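Local atomic coordinates of GCN5-related N-acetyltransferase (Kribbella flavida, PDB entry 4H89), a protein that probably transfers an acyl group, most likely acetyl from acetyl-coenzyme A, to an acceptor that has not been identified. Residues Arg61-Val66 with Ala76-Asn81; Ala92-Ala97 with Ala108-Met113; Val131-Val136 with Pro159-Val164. All coordinates share one frame; numbering follows the deposited sequence. Where two conformers were deposited one is given.

Contact 1 of 3, residues Arg61-Val66 with Ala76-Asn81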
loop_
_atom_site.group_PDB
_atom_site.type_symbol
_atom_site.label_atom_id
_atom_site.label_comp_id
_atom_site.label_asym_id
_atom_site.label_seq_id
_atom_site.Cartn_x
_atom_site.Cartn_y
_atom_site.Cartn_z
ATOM N N ARG A 61 -13.692 10.152 -0.344
ATOM C CA ARG A 61 -14.381 11.095 0.518
ATOM C C ARG A 61 -13.541 11.379 1.736
ATOM O O ARG A 61 -12.780 10.511 2.167
ATOM C CB ARG A 61 -15.758 10.517 0.899
ATOM C CG ARG A 61 -16.604 11.310 1.904
ATOM C CD ARG A 61 -17.997 10.681 1.936
ATOM N NE ARG A 61 -18.873 11.309 2.910
ATOM C CZ ARG A 61 -19.304 10.750 4.030
ATOM N NH1 ARG A 61 -18.922 9.542 4.364
ATOM N NH2 ARG A 61 -20.097 11.440 4.786
ATOM N N THR A 62 -13.670 12.600 2.259
ATOM C CA THR A 62 -13.069 12.956 3.556
ATOM C C THR A 62 -14.164 13.504 4.423
ATOM O O THR A 62 -14.977 14.321 3.975
ATOM C CB THR A 62 -11.947 13.965 3.360
ATOM O OG1 THR A 62 -11.004 13.446 2.424
ATOM C CG2 THR A 62 -11.259 14.338 4.673
ATOM N N THR A 63 -14.189 13.060 5.680
ATOM C CA THR A 63 -15.165 13.491 6.661
ATOM C C THR A 63 -14.502 14.106 7.876
ATOM O O THR A 63 -13.308 13.892 8.102
ATOM C CB THR A 63 -16.018 12.322 7.155
ATOM O OG1 THR A 63 -15.176 11.369 7.783
ATOM C CG2 THR A 63 -16.756 11.677 5.999
ATOM N N VAL A 64 -15.317 14.836 8.625
ATOM C CA VAL A 64 -14.941 15.287 9.973
ATOM C C VAL A 64 -16.013 14.843 10.944
ATOM O O VAL A 64 -17.200 14.760 10.585
ATOM C CB VAL A 64 -14.693 16.797 10.102
ATOM C CG1 VAL A 64 -13.411 17.189 9.426
ATOM C CG2 VAL A 64 -15.882 17.591 9.587
ATOM N N ALA A 65 -15.590 14.608 12.183
ATOM C CA ALA A 65 -16.507 14.464 13.313
ATOM C C ALA A 65 -16.451 15.809 14.057
ATOM O O ALA A 65 -15.361 16.302 14.371
ATOM C CB ALA A 65 -16.021 13.395 14.226
ATOM N N VAL A 66 -17.610 16.390 14.322
ATOM C CA VAL A 66 -17.746 17.661 14.940
ATOM C C VAL A 66 -18.682 17.611 16.114
ATOM O O VAL A 66 -19.623 16.844 16.150
ATOM C CB VAL A 66 -18.235 18.725 13.955
ATOM C CG1 VAL A 66 -17.194 19.058 12.895
ATOM C CG2 VAL A 66 -19.592 18.424 13.371
ATOM N N ALA A 76 -11.731 11.397 8.863
ATOM C CA ALA A 76 -11.472 10.144 8.171
ATOM C C ALA A 76 -11.337 10.452 6.680
ATOM O O ALA A 76 -11.969 11.372 6.165
ATOM C CB ALA A 76 -12.580 9.144 8.366
ATOM N N ASN A 77 -10.571 9.633 5.992
ATOM C CA ASN A 77 -10.676 9.662 4.564
ATOM C C ASN A 77 -10.758 8.230 4.066
ATOM O O ASN A 77 -10.328 7.281 4.734
ATOM C CB ASN A 77 -9.572 10.478 3.908
ATOM C CG ASN A 77 -8.267 9.764 3.907
ATOM O OD1 ASN A 77 -8.149 8.663 4.487
ATOM N ND2 ASN A 77 -7.317 10.325 3.267
HETATM N N MSE A 78 -11.390 8.085 2.907
HETATM C CA MSE A 78 -11.821 6.802 2.375
HETATM C C MSE A 78 -11.708 6.864 0.869
HETATM O O MSE A 78 -11.940 7.904 0.249
HETATM C CB MSE A 78 -13.230 6.459 2.913
HETATM C CG MSE A 78 -14.308 7.482 2.469
HETATM SE SE MSE A 78 -15.693 7.694 3.848
HETATM C CE MSE A 78 -14.680 8.567 5.032
ATOM N N TYR A 79 -11.403 5.715 0.259
ATOM C CA TYR A 79 -10.975 5.726 -1.144
ATOM C C TYR A 79 -10.852 4.265 -1.597
ATOM O O TYR A 79 -10.770 3.387 -0.763
ATOM C CB TYR A 79 -9.579 6.445 -1.267
ATOM C CG TYR A 79 -8.648 6.080 -0.129
ATOM C CD1 TYR A 79 -7.876 4.925 -0.132
ATOM C CD2 TYR A 79 -8.574 6.883 0.978
ATOM C CE1 TYR A 79 -7.081 4.564 0.976
ATOM C CE2 TYR A 79 -7.790 6.560 2.068
ATOM C CZ TYR A 79 -7.052 5.416 2.082
ATOM O OH TYR A 79 -6.300 5.140 3.211
ATOM N N PRO A 80 -10.721 4.012 -2.890
ATOM C CA PRO A 80 -10.419 2.643 -3.308
ATOM C C PRO A 80 -9.020 2.234 -2.842
ATOM O O PRO A 80 -8.052 3.030 -2.952
ATOM C CB PRO A 80 -10.518 2.697 -4.852
ATOM C CG PRO A 80 -11.297 3.964 -5.131
ATOM C CD PRO A 80 -10.898 4.897 -4.038
ATOM N N ASN A 81 -8.854 1.017 -2.351
ATOM C CA ASN A 81 -7.565 0.591 -1.842
ATOM C C ASN A 81 -6.535 0.442 -2.922
ATOM O O ASN A 81 -5.364 0.642 -2.672
ATOM C CB ASN A 81 -7.660 -0.709 -1.056
ATOM C CG ASN A 81 -6.465 -0.915 -0.119
ATOM O OD1 ASN A 81 -5.977 0.045 0.507
ATOM N ND2 ASN A 81 -5.989 -2.137 -0.018
#
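Two hydrogen bonds grip the carbonyl oxygen of Thr63. Ala76 N reaches Thr63 O at 3.0 Å from above the carbonyl plane, and the hydroxyl of Ser75 supplies the second. In return, Thr63 N donates to Ala76 O at 2.8 Å, nearly straight (166°) and in the carbonyl plane. The same Ala76 O also takes a CA-H contact from Thr62 CA at 3.2 Å. Toward the start of strand 61-66, Arg61 N to Met78 O and Met78 N to Arg61 O close a second reciprocal pair, both at 2.9 Å; the latter runs nearly along the C=O axis of Arg61. Between these pairs, Thr62 faces Asn77 in a non-hydrogen-bonded position, with Thr62 OG1 against Asn77 CB at 3.6 Å. Thr62 OG1 has its hydrogen-bond partners in Thr53 OG1 and Trp51 O.

The other face carries Arg61, Thr63, Ala76 and selenomethionine Met78. With CG anti to the backbone N (chi1 175°) and an extended chain, Arg61 runs alongside Met78, its CB touching Met78 CG at 3.7 Å. The guanidinium then lies over Thr63, whose CG2 sits 3.3 Å from the plane of that flat group, over its centre. Asp13 and Asp112 form salt bridges with the guanidinium and fix its rotation. Met78 bends so that its methyl CE comes within 3.9 Å of Thr63 CG2, and Trp116 of helix 105-119 touches both Arg61 and Met78. This is an antiparallel beta hairpin, strands 61-66 and 72-80, in the N-terminal half of the mixed sheet of a GNAT fold.

Contact 2 of 3, residues Ala92-Ala97 with Ala108-Met113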
loop_
_atom_site.group_PDB
_atom_site.type_symbol
_atom_site.label_atom_id
_atom_site.label_comp_id
_atom_site.label_asym_id
_atom_site.label_seq_id
_atom_site.Cartn_x
_atom_site.Cartn_y
_atom_site.Cartn_z
ATOM N N ALA A 92 -9.499 3.114 4.257
ATOM C CA ALA A 92 -9.699 4.344 4.955
ATOM C C ALA A 92 -8.619 4.514 5.996
ATOM O O ALA A 92 -7.959 3.561 6.413
ATOM C CB ALA A 92 -11.066 4.348 5.638
ATOM N N SER A 93 -8.464 5.761 6.415
ATOM C CA SER A 93 -7.630 6.173 7.530
ATOM C C SER A 93 -8.412 7.092 8.458
ATOM O O SER A 93 -9.311 7.779 8.020
ATOM C CB SER A 93 -6.398 6.940 7.000
ATOM O OG SER A 93 -5.627 6.144 6.124
ATOM N N PHE A 94 -8.024 7.066 9.740
ATOM C CA PHE A 94 -8.726 7.790 10.792
ATOM C C PHE A 94 -7.765 8.549 11.671
ATOM O O PHE A 94 -6.691 8.033 12.007
ATOM C CB PHE A 94 -9.528 6.806 11.680
ATOM C CG PHE A 94 -10.492 5.986 10.891
ATOM C CD1 PHE A 94 -11.761 6.456 10.630
ATOM C CD2 PHE A 94 -10.121 4.776 10.326
ATOM C CE1 PHE A 94 -12.634 5.742 9.816
ATOM C CE2 PHE A 94 -10.993 4.067 9.514
ATOM C CZ PHE A 94 -12.259 4.521 9.291
HETATM N N MSE A 95 -8.179 9.753 12.059
HETATM C CA MSE A 95 -7.439 10.532 13.060
HETATM C C MSE A 95 -8.419 11.116 14.002
HETATM O O MSE A 95 -9.358 11.765 13.623
HETATM C CB MSE A 95 -6.676 11.664 12.409
HETATM C CG MSE A 95 -5.753 11.068 11.369
HETATM SE SE MSE A 95 -4.526 12.457 10.818
HETATM C CE MSE A 95 -2.917 11.351 10.788
ATOM N N VAL A 96 -8.187 10.876 15.272
ATOM C CA VAL A 96 -9.004 11.437 16.352
ATOM C C VAL A 96 -8.120 12.302 17.253
ATOM O O VAL A 96 -7.058 11.877 17.682
ATOM C CB VAL A 96 -9.658 10.320 17.174
ATOM C CG1 VAL A 96 -10.442 10.886 18.343
ATOM C CG2 VAL A 96 -10.573 9.455 16.297
ATOM N N ALA A 97 -8.579 13.503 17.550
ATOM C CA ALA A 97 -7.870 14.394 18.470
ATOM C C ALA A 97 -7.605 13.729 19.791
ATOM O O ALA A 97 -8.460 13.067 20.320
ATOM C CB ALA A 97 -8.690 15.669 18.691
ATOM N N ALA A 108 -17.756 6.407 15.446
ATOM C CA ALA A 108 -18.645 7.135 14.601
ATOM C C ALA A 108 -18.047 7.316 13.216
ATOM O O ALA A 108 -18.733 7.155 12.195
ATOM C CB ALA A 108 -18.964 8.471 15.223
ATOM N N LEU A 109 -16.779 7.698 13.154
ATOM C CA LEU A 109 -16.126 7.891 11.853
ATOM C C LEU A 109 -16.099 6.586 11.071
ATOM O O LEU A 109 -16.332 6.604 9.855
ATOM C CB LEU A 109 -14.715 8.445 12.054
ATOM C CG LEU A 109 -14.551 9.876 12.503
ATOM C CD1 LEU A 109 -13.111 10.094 12.956
ATOM C CD2 LEU A 109 -14.917 10.805 11.368
ATOM N N CYS A 110 -15.763 5.485 11.718
ATOM C CA CYS A 110 -15.660 4.232 10.984
ATOM C C CYS A 110 -17.022 3.699 10.577
ATOM O O CYS A 110 -17.152 3.175 9.477
ATOM C CB CYS A 110 -14.893 3.206 11.809
ATOM S SG CYS A 110 -14.454 1.711 10.872
ATOM N N GLN A 111 -18.020 3.799 11.435
ATOM C CA GLN A 111 -19.351 3.374 11.027
ATOM C C GLN A 111 -19.842 4.178 9.826
ATOM O O GLN A 111 -20.426 3.645 8.893
ATOM C CB GLN A 111 -20.344 3.479 12.170
ATOM C CG GLN A 111 -21.724 2.934 11.816
ATOM C CD GLN A 111 -21.678 1.443 11.496
ATOM O OE1 GLN A 111 -21.194 0.683 12.302
ATOM N NE2 GLN A 111 -22.044 1.059 10.282
ATOM N N ASP A 112 -19.627 5.482 9.866
ATOM C CA ASP A 112 -20.000 6.339 8.749
ATOM C C ASP A 112 -19.267 5.900 7.468
ATOM O O ASP A 112 -19.847 5.872 6.386
ATOM C CB ASP A 112 -19.712 7.813 9.064
ATOM C CG ASP A 112 -20.021 8.699 7.888
ATOM O OD1 ASP A 112 -21.203 9.090 7.706
ATOM O OD2 ASP A 112 -19.060 8.959 7.149
HETATM N N MSE A 113 -17.993 5.557 7.596
HETATM C CA MSE A 113 -17.207 5.078 6.459
HETATM C C MSE A 113 -17.764 3.746 5.913
HETATM O O MSE A 113 -17.875 3.584 4.681
HETATM C CB MSE A 113 -15.737 4.963 6.903
HETATM C CG MSE A 113 -14.771 4.495 5.822
HETATM SE SE MSE A 113 -14.646 2.601 5.650
HETATM C CE MSE A 113 -14.249 2.603 3.859
#
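Strand 89-96 and helix 105-119 form the first two elements of a beta-alpha-beta unit, and in the GNAT fold the turn between them is the usual pyrophosphate-binding loop for acetyl-coenzyme A. Its Arg-Gly-Arg-Gly-Val-Gly sequence fits that signature, although the role is inferred from the family. The short segments run nearly antiparallel, at 156°, with their axes 9.5 Å apart and no hydrogen bond between them.

Phe94 carries the contact. Its CB points toward the helix, and the first torsion sets CG anti to the carbonyl carbon (chi1 -57°), so the ring passes Leu109 in the opposite sense to that side chain. Along one side of the ring, CD1 meets Leu109 CB at 3.8 Å. The next atom, CE1, comes down on the helix backbone, 3.6 Å from Cys110 CA. At the tip, CZ lies 3.9 Å from Cys110 CB, while Met113 CB stands at the ring edge. Cys110 SG, anti to its backbone N, makes an oblique sulfur-aromatic contact with the Phe94 ring, 4.8 Å from the centroid. Trp141 meets the same ring from helix 135-143, and Tyr36 OH hydrogen-bonds Phe94 N.

On either side of Phe94 the packing is lighter. Toward the end of the strand, Val96 CG2 approaches Leu109 CD1 at 4.2 Å. Toward its start, selenomethionine Met113 bends at chi2 (-86°) and lays CG, SE and CE around one methyl, that of Ala92, with Met113 CG 3.7 Å from Ala92 CB.

Contact 3 of 3, residues Val131-Val136 with Pro159-Val164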
loop_
_atom_site.group_PDB
_atom_site.type_symbol
_atom_site.label_atom_id
_atom_site.label_comp_id
_atom_site.label_asym_id
_atom_site.label_seq_id
_atom_site.Cartn_x
_atom_site.Cartn_y
_atom_site.Cartn_z
ATOM N N VAL A 131 -1.129 -1.245 13.443
ATOM C CA VAL A 131 -0.053 -1.579 14.362
ATOM C C VAL A 131 -0.634 -2.487 15.451
ATOM O O VAL A 131 -1.634 -2.151 16.084
ATOM C CB VAL A 131 0.586 -0.303 14.982
ATOM C CG1 VAL A 131 1.662 -0.669 15.992
ATOM C CG2 VAL A 131 1.154 0.609 13.893
ATOM N N GLU A 132 0.020 -3.629 15.705
ATOM C CA GLU A 132 -0.587 -4.615 16.607
ATOM C C GLU A 132 -0.691 -4.179 18.062
ATOM O O GLU A 132 -1.494 -4.682 18.810
ATOM C CB GLU A 132 0.069 -5.985 16.502
ATOM C CG GLU A 132 1.413 -6.015 17.123
ATOM C CD GLU A 132 1.989 -7.423 17.277
ATOM O OE1 GLU A 132 1.259 -8.314 17.761
ATOM O OE2 GLU A 132 3.185 -7.590 17.031
ATOM N N THR A 133 0.123 -3.218 18.422
ATOM C CA THR A 133 0.075 -2.604 19.749
ATOM C C THR A 133 -0.985 -1.527 19.904
ATOM O O THR A 133 -1.231 -1.040 21.007
ATOM C CB THR A 133 1.438 -1.997 20.112
ATOM O OG1 THR A 133 1.860 -1.136 19.076
ATOM C CG2 THR A 133 2.474 -3.105 20.213
ATOM N N ASN A 134 -1.626 -1.144 18.817
ATOM C CA ASN A 134 -2.683 -0.133 18.841
ATOM C C ASN A 134 -3.979 -0.866 19.145
ATOM O O ASN A 134 -4.886 -0.951 18.308
ATOM C CB ASN A 134 -2.689 0.577 17.507
ATOM C CG ASN A 134 -3.657 1.743 17.437
ATOM O OD1 ASN A 134 -4.241 2.185 18.438
ATOM N ND2 ASN A 134 -3.831 2.258 16.219
ATOM N N THR A 135 -4.095 -1.446 20.341
ATOM C CA THR A 135 -5.160 -2.430 20.538
ATOM C C THR A 135 -6.517 -1.707 20.644
ATOM O O THR A 135 -7.556 -2.324 20.392
ATOM C CB THR A 135 -4.931 -3.303 21.784
ATOM O OG1 THR A 135 -4.865 -2.449 22.932
ATOM C CG2 THR A 135 -3.615 -4.127 21.672
ATOM N N VAL A 136 -6.550 -0.414 21.018
ATOM C CA VAL A 136 -7.848 0.268 21.014
ATOM C C VAL A 136 -8.454 0.259 19.611
ATOM O O VAL A 136 -9.642 -0.022 19.433
ATOM C CB VAL A 136 -7.774 1.702 21.547
ATOM C CG1 VAL A 136 -9.126 2.369 21.436
ATOM C CG2 VAL A 136 -7.357 1.658 23.000
ATOM N N PRO A 159 8.125 3.160 19.511
ATOM C CA PRO A 159 9.095 3.795 20.415
ATOM C C PRO A 159 9.273 3.161 21.803
ATOM O O PRO A 159 10.315 3.392 22.460
ATOM C CB PRO A 159 8.574 5.236 20.534
ATOM C CG PRO A 159 7.466 5.399 19.594
ATOM C CD PRO A 159 7.031 4.069 19.134
ATOM N N THR A 160 8.288 2.401 22.260
ATOM C CA THR A 160 8.389 1.702 23.524
ATOM C C THR A 160 8.523 0.176 23.325
ATOM O O THR A 160 9.289 -0.477 24.022
ATOM C CB THR A 160 7.109 1.954 24.384
ATOM O OG1 THR A 160 6.897 3.353 24.534
ATOM C CG2 THR A 160 7.198 1.280 25.711
ATOM N N HIS A 161 7.802 -0.406 22.366
ATOM C CA HIS A 161 7.656 -1.872 22.283
ATOM C C HIS A 161 8.578 -2.508 21.276
ATOM O O HIS A 161 8.549 -3.732 21.100
ATOM C CB HIS A 161 6.200 -2.251 21.984
ATOM C CG HIS A 161 5.256 -1.693 22.978
ATOM N ND1 HIS A 161 5.474 -1.789 24.341
ATOM C CD2 HIS A 161 4.124 -0.985 22.822
ATOM C CE1 HIS A 161 4.503 -1.166 24.968
ATOM N NE2 HIS A 161 3.661 -0.688 24.073
ATOM N N GLY A 162 9.385 -1.690 20.593
ATOM C CA GLY A 162 10.348 -2.188 19.636
ATOM C C GLY A 162 9.681 -2.570 18.320
ATOM O O GLY A 162 8.625 -2.017 17.953
ATOM N N TYR A 163 10.299 -3.494 17.616
ATOM C CA TYR A 163 9.729 -3.934 16.347
ATOM C C TYR A 163 8.503 -4.813 16.610
ATOM O O TYR A 163 8.601 -5.816 17.308
ATOM C CB TYR A 163 10.726 -4.689 15.476
ATOM C CG TYR A 163 11.874 -3.836 14.987
ATOM C CD1 TYR A 163 11.708 -2.941 13.939
ATOM C CD2 TYR A 163 13.127 -3.895 15.580
ATOM C CE1 TYR A 163 12.756 -2.160 13.489
ATOM C CE2 TYR A 163 14.176 -3.120 15.128
ATOM C CZ TYR A 163 14.002 -2.257 14.104
ATOM O OH TYR A 163 15.005 -1.455 13.637
ATOM N N VAL A 164 7.361 -4.386 16.105
ATOM C CA VAL A 164 6.071 -5.045 16.298
ATOM C C VAL A 164 5.378 -5.260 14.945
ATOM O O VAL A 164 5.767 -4.723 13.887
ATOM C CB VAL A 164 5.163 -4.247 17.258
ATOM C CG1 VAL A 164 5.856 -4.082 18.597
ATOM C CG2 VAL A 164 4.748 -2.902 16.698
#
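Three first torsions bring the groups together. Thr133 holds OG1 between its backbone N and carbonyl carbon (chi1 53°), which sends CG2 toward the opposing loop. Glu132 places CG in the same crowded position (chi1 73°) and then extends past Val164. Val164 has CG1 anti to its carbonyl carbon (chi1 -58°), so its two methyls spread toward different partners.

Val164 CG1 meets Thr133 CG2 at 3.9 Å, the two side chains crossing at about a right angle. The other branch, Val164 CG2, touches Val131 CG1, also at 3.9 Å, and lies 4.1 Å from Thr133 OG1. From the third direction the Glu132 chain crosses obliquely, bringing its CG to 4.1 Å from Val164 CB. Val164 is thus touched by three successive residues, Val131 to Thr133, of a type I turn that spans Val131 to Asn134. Glu132 OE2 lies beside the valine, 3.9 Å from Val164 CB, while accepting a hydrogen bond from Gly165 N; that bond holds the glutamate chain along the start of strand 164-172. Farther out, Thr133 CG2 also reaches His161 CD2 at 3.7 Å, meeting the imidazole obliquely, and His158 stacks on the same ring. Tyr163 of this loop packs edge-to-face with His88 of the second subunit.

Of the five touching residues, Val131 and Val164 are buried and His161 is exposed. The turn leads out of strand 124-131 and into helix 135-143, with Asn134 at the N-cap position. The loop after strand 157-158 enters strand 164-172, beside 124-131 in the sheet.

In the fold
From the N terminus, strand 10-13 and two helices precede contact 1, which closes the short hairpin loop between strands 61-66 and 72-80. Contact 2 opens after contact 1 has closed and folds helix 105-119 back on strand 89-96, the next strand of the sheet. These two touch directly: they share a salt bridge, and Asn77 O probably accepts a hydrogen bond from Ser93 N. Contact 3, about 20 Å from contact 2 between centres, encloses a longer loop holding helix 135-143 and strand 147-155, and ties the end of strand 124-131 to the start of strand 164-172. The three follow in series, none nested or crossed.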